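Angiotensin-converting enzyme (Anopheles gambiae, PDB 6S1Y) is a mosquito zinc metallopeptidase of the angiotensin-converting enzyme family that probably cleaves short peptides near their carboxyl end. Local coordinates at residues A[273-278]-A[347-352]; A[280-285]-A[404-409]; A[312-317]-A[340-345]. All blocks are in the same frame, centred on the assembly; numbering follows the deposited sequence.

Contact 1 of 3, residues A[273-278]-A[347-352]; sequences LDVTDE and VNMREF
Met349, in the first turn of helix 349-368, lies against Leu273, Asp274, Val275 and Thr276, on the chain entering helix 276-281. Met349 CB sits equally near Asp274 OD1 and Thr276 OG1, 3.7 Å from each. CG, anti to the backbone N (chi1 -176°), continues toward Val275 and passes CG2 of that residue. Met349 SD then lies 3.3 Å from Leu273 O and takes a weak, long hydrogen bond from Val275 N, 3.7 Å away but nearly straight at 169°. A bend at Met349 chi3 (71°) brings the terminal CE beside Leu273 O and Asp274 CA. The backbone of the same residue makes the stronger link: Met349 N donates to Thr276 OG1 over 3.0 Å. That hydroxyl is fixed from its own side, because Thr276 OG1 donates to Asp274 OD1 (2.8 Å), which also takes Thr276 N in an Asx turn. Asn348 lies alongside Thr276, its CB against OG1 and CG2, while Asn348 OD1 caps the helix by accepting from Glu351 N at 2.8 Å. Two helix starts thus meet, with helix 414-429 adding Arg423 against Asp274 and Met349, and helix 286-299 placing Met289 and Met292 on Phe352.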
loop_
_atom_site.group_PDB
_atom_site.type_symbol
_atom_site.label_atom_id
_atom_site.label_comp_id
_atom_site.label_asym_id
_atom_site.label_seq_id
_atom_site.Cartn_x
_atom_site.Cartn_y
_atom_site.Cartn_z
ATOM N N LEU A 273 -9.269 18.494 11.739
ATOM C CA LEU A 273 -9.484 18.194 10.330
ATOM C C LEU A 273 -9.943 16.759 10.087
ATOM O O LEU A 273 -9.555 16.158 9.083
ATOM C CB LEU A 273 -8.207 18.471 9.539
ATOM C CG LEU A 273 -7.762 19.929 9.562
ATOM C CD1 LEU A 273 -6.302 19.985 9.153
ATOM C CD2 LEU A 273 -8.621 20.778 8.649
ATOM N N ASP A 274 -10.733 16.192 10.993
ATOM C CA ASP A 274 -11.428 14.935 10.737
ATOM C C ASP A 274 -12.862 15.260 10.299
ATOM O O ASP A 274 -13.668 15.755 11.093
ATOM C CB ASP A 274 -11.430 14.026 11.964
ATOM C CG ASP A 274 -11.986 12.642 11.658
ATOM O OD1 ASP A 274 -12.450 12.433 10.512
ATOM O OD2 ASP A 274 -11.946 11.763 12.560
ATOM N N VAL A 275 -13.170 14.963 9.043
ATOM C CA VAL A 275 -14.435 15.304 8.428
ATOM C C VAL A 275 -15.436 14.149 8.514
ATOM O O VAL A 275 -16.451 14.159 7.816
ATOM C CB VAL A 275 -14.262 15.769 6.985
ATOM C CG1 VAL A 275 -13.249 16.857 6.907
ATOM C CG2 VAL A 275 -13.854 14.593 6.086
ATOM N N THR A 276 -15.152 13.145 9.340
ATOM C CA THR A 276 -16.035 11.997 9.421
ATOM C C THR A 276 -17.435 12.410 9.850
ATOM O O THR A 276 -18.429 11.985 9.245
ATOM C CB THR A 276 -15.488 10.950 10.388
ATOM O OG1 THR A 276 -14.284 10.388 9.845
ATOM C CG2 THR A 276 -16.519 9.841 10.602
ATOM N N ASP A 277 -17.540 13.224 10.904
ATOM C CA ASP A 277 -18.857 13.584 11.415
ATOM C C ASP A 277 -19.670 14.372 10.388
ATOM O O ASP A 277 -20.897 14.242 10.337
ATOM C CB ASP A 277 -18.730 14.390 12.710
ATOM C CG ASP A 277 -18.185 13.563 13.860
ATOM O OD1 ASP A 277 -18.046 12.327 13.710
ATOM O OD2 ASP A 277 -17.881 14.156 14.921
ATOM N N GLU A 278 -19.018 15.198 9.567
ATOM C CA GLU A 278 -19.743 15.913 8.521
ATOM C C GLU A 278 -20.144 14.975 7.393
ATOM O O GLU A 278 -21.209 15.147 6.792
ATOM C CB GLU A 278 -18.897 17.051 7.968
ATOM C CG GLU A 278 -18.877 18.257 8.859
ATOM C CD GLU A 278 -20.242 18.921 8.933
ATOM O OE1 GLU A 278 -20.938 18.951 7.892
ATOM O OE2 GLU A 278 -20.622 19.397 10.025
ATOM N N VAL A 347 -18.195 4.656 6.066
ATOM C CA VAL A 347 -18.362 6.096 5.867
ATOM C C VAL A 347 -17.516 6.783 6.937
ATOM O O VAL A 347 -17.982 7.060 8.052
ATOM C CB VAL A 347 -19.831 6.521 5.930
ATOM C CG1 VAL A 347 -19.943 8.035 5.817
ATOM C CG2 VAL A 347 -20.647 5.876 4.804
ATOM N N ASN A 348 -16.253 7.052 6.594
ATOM C CA ASN A 348 -15.379 7.878 7.419
ATOM C C ASN A 348 -14.262 8.415 6.535
ATOM O O ASN A 348 -14.103 8.012 5.378
ATOM C CB ASN A 348 -14.819 7.102 8.625
ATOM C CG ASN A 348 -14.015 5.882 8.212
ATOM O OD1 ASN A 348 -12.972 6.000 7.570
ATOM N ND2 ASN A 348 -14.498 4.708 8.575
ATOM N N MET A 349 -13.473 9.330 7.106
ATOM C CA MET A 349 -12.455 10.022 6.319
ATOM C C MET A 349 -11.339 9.080 5.882
ATOM O O MET A 349 -10.902 9.120 4.727
ATOM C CB MET A 349 -11.873 11.187 7.126
ATOM C CG MET A 349 -10.875 12.024 6.348
ATOM S SD MET A 349 -10.330 13.528 7.215
ATOM C CE MET A 349 -9.303 12.832 8.500
ATOM N N ARG A 350 -10.852 8.237 6.797
ATOM C CA ARG A 350 -9.841 7.240 6.442
ATOM C C ARG A 350 -10.253 6.477 5.181
ATOM O O ARG A 350 -9.507 6.424 4.197
ATOM C CB ARG A 350 -9.647 6.295 7.633
ATOM C CG ARG A 350 -8.502 5.298 7.530
ATOM C CD ARG A 350 -8.375 4.515 8.838
ATOM N NE ARG A 350 -9.534 3.647 9.082
ATOM C CZ ARG A 350 -10.565 3.941 9.874
ATOM N NH1 ARG A 350 -11.556 3.061 10.007
ATOM N NH2 ARG A 350 -10.622 5.108 10.541
ATOM N N GLU A 351 -11.461 5.915 5.183
ATOM C CA GLU A 351 -11.939 5.149 4.039
ATOM C C GLU A 351 -12.104 6.029 2.799
ATOM O O GLU A 351 -11.900 5.563 1.673
ATOM C CB GLU A 351 -13.268 4.469 4.397
ATOM C CG GLU A 351 -13.178 3.325 5.414
ATOM C CD GLU A 351 -12.965 1.955 4.766
ATOM O OE1 GLU A 351 -12.726 0.971 5.505
ATOM O OE2 GLU A 351 -13.028 1.854 3.532
ATOM N N PHE A 352 -12.463 7.297 2.977
ATOM C CA PHE A 352 -12.515 8.217 1.845
ATOM C C PHE A 352 -11.181 8.273 1.112
ATOM O O PHE A 352 -11.159 8.326 -0.120
ATOM C CB PHE A 352 -12.916 9.611 2.335
ATOM C CG PHE A 352 -13.506 10.502 1.272
ATOM C CD1 PHE A 352 -14.268 9.986 0.230
ATOM C CD2 PHE A 352 -13.322 11.871 1.335
ATOM C CE1 PHE A 352 -14.839 10.829 -0.737
ATOM C CE2 PHE A 352 -13.883 12.723 0.365
ATOM C CZ PHE A 352 -14.647 12.196 -0.664
#

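Contact 2 of 3, residues A[280-285]-A[404-409]; sequences IRQGYT and VGLLKD
Gln282 and Gly405 make the direct polar bond between these two turns: Gln282 NE2 donates to Gly405 O over 3.1 Å at 166°. The oxygen lies close to the amide plane of Gln282, whereas the donor stands above the carbonyl plane of Gly405. Gln282 CG lies anti to the carbonyl carbon (chi1 -80°), with the chain extended beyond it. Gly405 O also receives a weak bond from Lys408 NZ, 3.3 Å away. Beside this, Tyr284 and Leu406 meet tip to tip, Leu406 CD2 lying 3.7 Å from Tyr284 OH and approaching the ring obliquely near CE1. A water joins Tyr284 OH (3.0 Å) to Val404 O (2.6 Å); its approach to Gln282 OE1 is doubtfully short. Farther out, both glycines have positive phi and belong to Schellman motifs, Gly283 ending helix 276-281 and Gly405 ending helix 398-403. These turns place Gln282, just past one helix end, near the Gly405 carbonyl at the other. Arg281 NH2 and Lys408 NZ come within 4.1 Å tip to tip. Glu278 OE1 pairs with Arg281, accepts from Gln282 NE2 and forms a long, weak ion pair with Lys408, so its negative charge probably offsets the repulsion between the cations.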
loop_
_atom_site.group_PDB
_atom_site.type_symbol
_atom_site.label_atom_id
_atom_site.label_comp_id
_atom_site.label_asym_id
_atom_site.label_seq_id
_atom_site.Cartn_x
_atom_site.Cartn_y
_atom_site.Cartn_z
ATOM N N ILE A 280 -20.954 11.787 7.744
ATOM C CA ILE A 280 -22.127 11.097 8.266
ATOM C C ILE A 280 -23.330 12.024 8.251
ATOM O O ILE A 280 -24.413 11.665 7.775
ATOM C CB ILE A 280 -21.836 10.570 9.683
ATOM C CG1 ILE A 280 -20.860 9.397 9.599
ATOM C CG2 ILE A 280 -23.114 10.185 10.398
ATOM C CD1 ILE A 280 -20.235 9.032 10.930
ATOM N N ARG A 281 -23.152 13.235 8.784
ATOM C CA ARG A 281 -24.246 14.187 8.939
ATOM C C ARG A 281 -24.824 14.610 7.595
ATOM O O ARG A 281 -26.015 14.937 7.508
ATOM C CB ARG A 281 -23.723 15.398 9.718
ATOM C CG ARG A 281 -24.765 16.388 10.146
ATOM C CD ARG A 281 -24.115 17.668 10.677
ATOM N NE ARG A 281 -23.523 18.457 9.597
ATOM C CZ ARG A 281 -24.220 19.192 8.731
ATOM N NH1 ARG A 281 -25.544 19.246 8.806
ATOM N NH2 ARG A 281 -23.592 19.870 7.778
ATOM N N GLN A 282 -24.005 14.632 6.541
ATOM C CA GLN A 282 -24.482 14.939 5.203
ATOM C C GLN A 282 -24.994 13.692 4.466
ATOM O O GLN A 282 -25.162 13.727 3.237
ATOM C CB GLN A 282 -23.375 15.639 4.405
ATOM C CG GLN A 282 -23.253 17.135 4.730
ATOM C CD GLN A 282 -22.030 17.810 4.130
ATOM O OE1 GLN A 282 -21.725 17.648 2.939
ATOM N NE2 GLN A 282 -21.315 18.582 4.961
ATOM N N GLY A 283 -25.257 12.604 5.189
ATOM C CA GLY A 283 -25.786 11.397 4.566
ATOM C C GLY A 283 -24.913 10.789 3.488
ATOM O O GLY A 283 -25.425 10.261 2.495
ATOM N N TYR A 284 -23.599 10.839 3.665
ATOM C CA TYR A 284 -22.705 10.176 2.732
ATOM C C TYR A 284 -22.908 8.669 2.753
ATOM O O TYR A 284 -23.169 8.063 3.793
ATOM C CB TYR A 284 -21.248 10.470 3.078
ATOM C CG TYR A 284 -20.661 11.669 2.405
ATOM C CD1 TYR A 284 -21.066 12.945 2.747
ATOM C CD2 TYR A 284 -19.666 11.530 1.464
ATOM C CE1 TYR A 284 -20.514 14.046 2.149
ATOM C CE2 TYR A 284 -19.098 12.630 0.862
ATOM C CZ TYR A 284 -19.531 13.884 1.206
ATOM O OH TYR A 284 -18.967 14.981 0.600
ATOM N N THR A 285 -22.733 8.067 1.594
ATOM C CA THR A 285 -22.783 6.624 1.404
ATOM C C THR A 285 -21.511 6.214 0.696
ATOM O O THR A 285 -20.780 7.051 0.159
ATOM C CB THR A 285 -23.990 6.220 0.535
ATOM O OG1 THR A 285 -23.831 6.838 -0.750
ATOM C CG2 THR A 285 -25.313 6.639 1.175
ATOM N N VAL A 404 -15.710 21.379 -1.129
ATOM C CA VAL A 404 -16.731 20.333 -1.196
ATOM C C VAL A 404 -17.620 20.334 0.023
ATOM O O VAL A 404 -18.479 19.443 0.166
ATOM C CB VAL A 404 -16.083 18.943 -1.375
ATOM C CG1 VAL A 404 -15.161 18.942 -2.578
ATOM C CG2 VAL A 404 -15.304 18.530 -0.111
ATOM N N GLY A 405 -17.454 21.289 0.921
ATOM C CA GLY A 405 -18.392 21.444 2.002
ATOM C C GLY A 405 -18.201 20.517 3.173
ATOM O O GLY A 405 -19.087 20.454 4.034
ATOM N N LEU A 406 -17.076 19.797 3.248
ATOM C CA LEU A 406 -16.879 18.862 4.342
ATOM C C LEU A 406 -16.235 19.505 5.553
ATOM O O LEU A 406 -16.192 18.885 6.617
ATOM C CB LEU A 406 -16.026 17.685 3.903
ATOM C CG LEU A 406 -16.775 16.644 3.094
ATOM C CD1 LEU A 406 -15.810 15.702 2.428
ATOM C CD2 LEU A 406 -17.759 15.873 3.957
ATOM N N LEU A 407 -15.740 20.728 5.413
ATOM C CA LEU A 407 -15.090 21.451 6.498
ATOM C C LEU A 407 -15.749 22.815 6.605
ATOM O O LEU A 407 -15.746 23.586 5.642
ATOM C CB LEU A 407 -13.590 21.569 6.237
ATOM C CG LEU A 407 -12.678 22.011 7.377
ATOM C CD1 LEU A 407 -12.755 21.078 8.561
ATOM C CD2 LEU A 407 -11.257 22.104 6.832
ATOM N N LYS A 408 -16.355 23.095 7.753
ATOM C CA LYS A 408 -16.964 24.397 7.979
ATOM C C LYS A 408 -15.878 25.461 8.093
ATOM O O LYS A 408 -14.724 25.179 8.431
ATOM C CB LYS A 408 -17.820 24.374 9.244
ATOM C CG LYS A 408 -18.888 23.271 9.254
ATOM C CD LYS A 408 -19.899 23.467 8.129
ATOM C CE LYS A 408 -20.181 22.160 7.385
ATOM N NZ LYS A 408 -20.898 22.387 6.078
ATOM N N ASP A 409 -16.254 26.701 7.804
ATOM C CA ASP A 409 -15.261 27.762 7.818
ATOM C C ASP A 409 -14.788 28.013 9.248
ATOM O O ASP A 409 -15.465 27.691 10.227
ATOM C CB ASP A 409 -15.815 29.044 7.203
ATOM C CG ASP A 409 -14.739 29.846 6.479
ATOM O OD1 ASP A 409 -13.538 29.605 6.737
ATOM O OD2 ASP A 409 -15.087 30.710 5.644
HETATM O O HOH W 1 -19.872 17.693 1.391
#

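Contact 3 of 3, residues A[312-317]-A[340-345]; sequences KSILEK and RIKQCT
The Arg340 guanidinium carries Lys312 on one face: Lys312 CD stands 3.6 Å above the plane, over its centre, and Lys312 CB packs against Arg340 CD and NE. The two side chains cross obliquely, and the extended lysine takes Lys312 NZ to 4.3 Å from Arg340 NH2, a like-charge approach. Arg340 NE forms a salt bridge with Asp338, and Phe333 and Trp38 make cation-pi contacts with the same group, which should ease that repulsion. Next along, Ser313 OG, anti to the carbonyl carbon (chi1 -75°), accepts from Ile341 N at 3.0 Å and is hydrogen-bonded to Phe309 O, tying helix 307-312 to the strand. Ile314 then forms a single parallel bridge with Lys342: Ile314 N donates to Ile341 O (2.9 Å), and Gln343 N to Ile314 O (2.8 Å). Strand 339-342 uses its other edge for antiparallel strand 329-332, where Arg340 bonds to Trp331 and Lys342 to Ser329 of the ligand pocket. Segment 312-317 therefore lies along the far edge of a two-stranded hairpin that borders the active site, and Ile341 touches Glu358 and Ile362 on the zinc-binding helix 349-368. The side chains of the bridged pair lie side by side, Ile314 CD1 against Lys342 CD, while Lys342 NZ turns to Val325 O. Farther along, Thr345 OG1 donates to Leu315 O over 2.8 Å, from above the carbonyl plane. Cys344, centre of an inverse gamma turn and disulfide-bonded to Cys326, sets its CB 3.9 Å from Lys317 CB. A water accepts from Lys317 N and donates to Thr345 O.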
loop_
_atom_site.group_PDB
_atom_site.type_symbol
_atom_site.label_atom_id
_atom_site.label_comp_id
_atom_site.label_asym_id
_atom_site.label_seq_id
_atom_site.Cartn_x
_atom_site.Cartn_y
_atom_site.Cartn_z
ATOM N N LYS A 312 -20.258 -4.162 -11.858
ATOM C CA LYS A 312 -19.585 -5.355 -11.368
ATOM C C LYS A 312 -18.711 -5.121 -10.139
ATOM O O LYS A 312 -18.234 -6.092 -9.553
ATOM C CB LYS A 312 -18.733 -5.954 -12.505
ATOM C CG LYS A 312 -19.556 -6.362 -13.731
ATOM C CD LYS A 312 -18.671 -6.846 -14.875
ATOM C CE LYS A 312 -19.508 -7.320 -16.068
ATOM N NZ LYS A 312 -18.679 -7.597 -17.291
ATOM N N SER A 313 -18.505 -3.876 -9.717
ATOM C CA SER A 313 -17.720 -3.611 -8.521
ATOM C C SER A 313 -18.487 -3.970 -7.258
ATOM O O SER A 313 -19.716 -3.988 -7.228
ATOM C CB SER A 313 -17.293 -2.147 -8.450
ATOM O OG SER A 313 -16.239 -1.884 -9.374
ATOM N N ILE A 314 -17.728 -4.292 -6.212
ATOM C CA ILE A 314 -18.250 -4.543 -4.871
ATOM C C ILE A 314 -17.750 -3.400 -3.988
ATOM O O ILE A 314 -16.556 -3.351 -3.653
ATOM C CB ILE A 314 -17.779 -5.905 -4.342
ATOM C CG1 ILE A 314 -18.245 -7.048 -5.254
ATOM C CG2 ILE A 314 -18.264 -6.117 -2.930
ATOM C CD1 ILE A 314 -17.707 -8.423 -4.820
ATOM N N LEU A 315 -18.649 -2.501 -3.582
ATOM C CA LEU A 315 -18.278 -1.276 -2.879
ATOM C C LEU A 315 -18.788 -1.207 -1.450
ATOM O O LEU A 315 -18.560 -0.195 -0.785
ATOM C CB LEU A 315 -18.806 -0.044 -3.629
ATOM C CG LEU A 315 -18.612 -0.030 -5.140
ATOM C CD1 LEU A 315 -19.177 1.253 -5.738
ATOM C CD2 LEU A 315 -17.154 -0.150 -5.501
ATOM N N GLU A 316 -19.504 -2.220 -0.979
ATOM C CA GLU A 316 -19.878 -2.360 0.422
ATOM C C GLU A 316 -19.610 -3.812 0.786
ATOM O O GLU A 316 -19.528 -4.673 -0.098
ATOM C CB GLU A 316 -21.352 -2.070 0.719
ATOM C CG GLU A 316 -21.854 -0.679 0.391
ATOM C CD GLU A 316 -23.087 -0.268 1.216
ATOM O OE1 GLU A 316 -23.719 -1.137 1.867
ATOM O OE2 GLU A 316 -23.406 0.939 1.218
ATOM N N LYS A 317 -19.510 -4.097 2.084
ATOM C CA LYS A 317 -19.442 -5.488 2.528
ATOM C C LYS A 317 -20.784 -6.163 2.263
ATOM O O LYS A 317 -21.816 -5.674 2.735
ATOM C CB LYS A 317 -19.102 -5.588 4.014
ATOM C CG LYS A 317 -18.659 -6.987 4.446
ATOM C CD LYS A 317 -18.375 -7.029 5.952
ATOM C CE LYS A 317 -18.003 -8.421 6.443
ATOM N NZ LYS A 317 -17.903 -8.458 7.939
ATOM N N ARG A 340 -12.549 -2.998 -11.871
ATOM C CA ARG A 340 -13.419 -3.159 -10.719
ATOM C C ARG A 340 -12.668 -2.947 -9.412
ATOM O O ARG A 340 -11.489 -3.281 -9.282
ATOM C CB ARG A 340 -14.068 -4.551 -10.682
ATOM C CG ARG A 340 -14.580 -5.037 -12.011
ATOM C CD ARG A 340 -15.260 -6.391 -11.889
ATOM N NE ARG A 340 -15.246 -7.100 -13.167
ATOM C CZ ARG A 340 -15.682 -8.341 -13.342
ATOM N NH1 ARG A 340 -16.184 -9.014 -12.323
ATOM N NH2 ARG A 340 -15.605 -8.905 -14.539
ATOM N N ILE A 341 -13.402 -2.437 -8.429
ATOM C CA ILE A 341 -12.923 -2.306 -7.066
ATOM C C ILE A 341 -13.752 -3.218 -6.186
ATOM O O ILE A 341 -14.977 -3.309 -6.341
ATOM C CB ILE A 341 -12.993 -0.837 -6.584
ATOM C CG1 ILE A 341 -11.865 -0.041 -7.241
ATOM C CG2 ILE A 341 -12.955 -0.763 -5.058
ATOM C CD1 ILE A 341 -11.905 1.476 -6.989
ATOM N N LYS A 342 -13.084 -3.884 -5.254
ATOM C CA LYS A 342 -13.732 -4.655 -4.204
ATOM C C LYS A 342 -13.282 -4.023 -2.892
ATOM O O LYS A 342 -12.105 -4.119 -2.517
ATOM C CB LYS A 342 -13.357 -6.134 -4.294
ATOM C CG LYS A 342 -13.949 -6.994 -3.196
ATOM C CD LYS A 342 -13.903 -8.487 -3.570
ATOM C CE LYS A 342 -12.493 -8.958 -3.935
ATOM N NZ LYS A 342 -11.611 -9.102 -2.750
ATOM N N GLN A 343 -14.202 -3.352 -2.214
ATOM C CA GLN A 343 -13.888 -2.618 -1.003
ATOM C C GLN A 343 -15.059 -2.713 -0.046
ATOM O O GLN A 343 -16.209 -2.462 -0.434
ATOM C CB GLN A 343 -13.573 -1.146 -1.306
ATOM C CG GLN A 343 -13.096 -0.365 -0.083
ATOM C CD GLN A 343 -12.565 1.017 -0.428
ATOM O OE1 GLN A 343 -12.177 1.290 -1.562
ATOM N NE2 GLN A 343 -12.542 1.901 0.568
ATOM N N CYS A 344 -14.767 -3.069 1.200
ATOM C CA CYS A 344 -15.795 -3.117 2.239
ATOM C C CYS A 344 -15.883 -1.737 2.895
ATOM O O CYS A 344 -15.668 -1.537 4.084
ATOM C CB CYS A 344 -15.512 -4.251 3.216
ATOM S SG CYS A 344 -15.497 -5.891 2.352
ATOM N N THR A 345 -16.260 -0.781 2.044
ATOM C CA THR A 345 -16.281 0.633 2.380
ATOM C C THR A 345 -17.142 0.962 3.590
ATOM O O THR A 345 -18.266 0.477 3.738
ATOM C CB THR A 345 -16.798 1.427 1.174
ATOM O OG1 THR A 345 -16.159 0.951 -0.020
ATOM C CG2 THR A 345 -16.498 2.917 1.334
HETATM O O HOH W 2 -19.248 -2.022 4.092
#

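Contacts 1 and 2 share helix 276-281: 273-278 enters it and 280-285 leaves it, and their centres lie 9 Å apart. Glu278 lies at their junction. Contact 1 is partly buried, with none of its touching residues exposed, and mixes a thioether with helix-capping polar groups; contact 2 is farther from the chain centre and has charged groups at its exposed rim. Contact 3, nested in the loops closed by both others, lies nearest the chain centre and the ligand, and combines a parallel backbone bridge with two hydroxyl-to-backbone bonds. Its strand 339-342 is followed by helix 349-368 of contact 1, with Gln343 NE2 probably hydrogen-bonded to Glu351 OE2; contacts 2 and 3 do not touch.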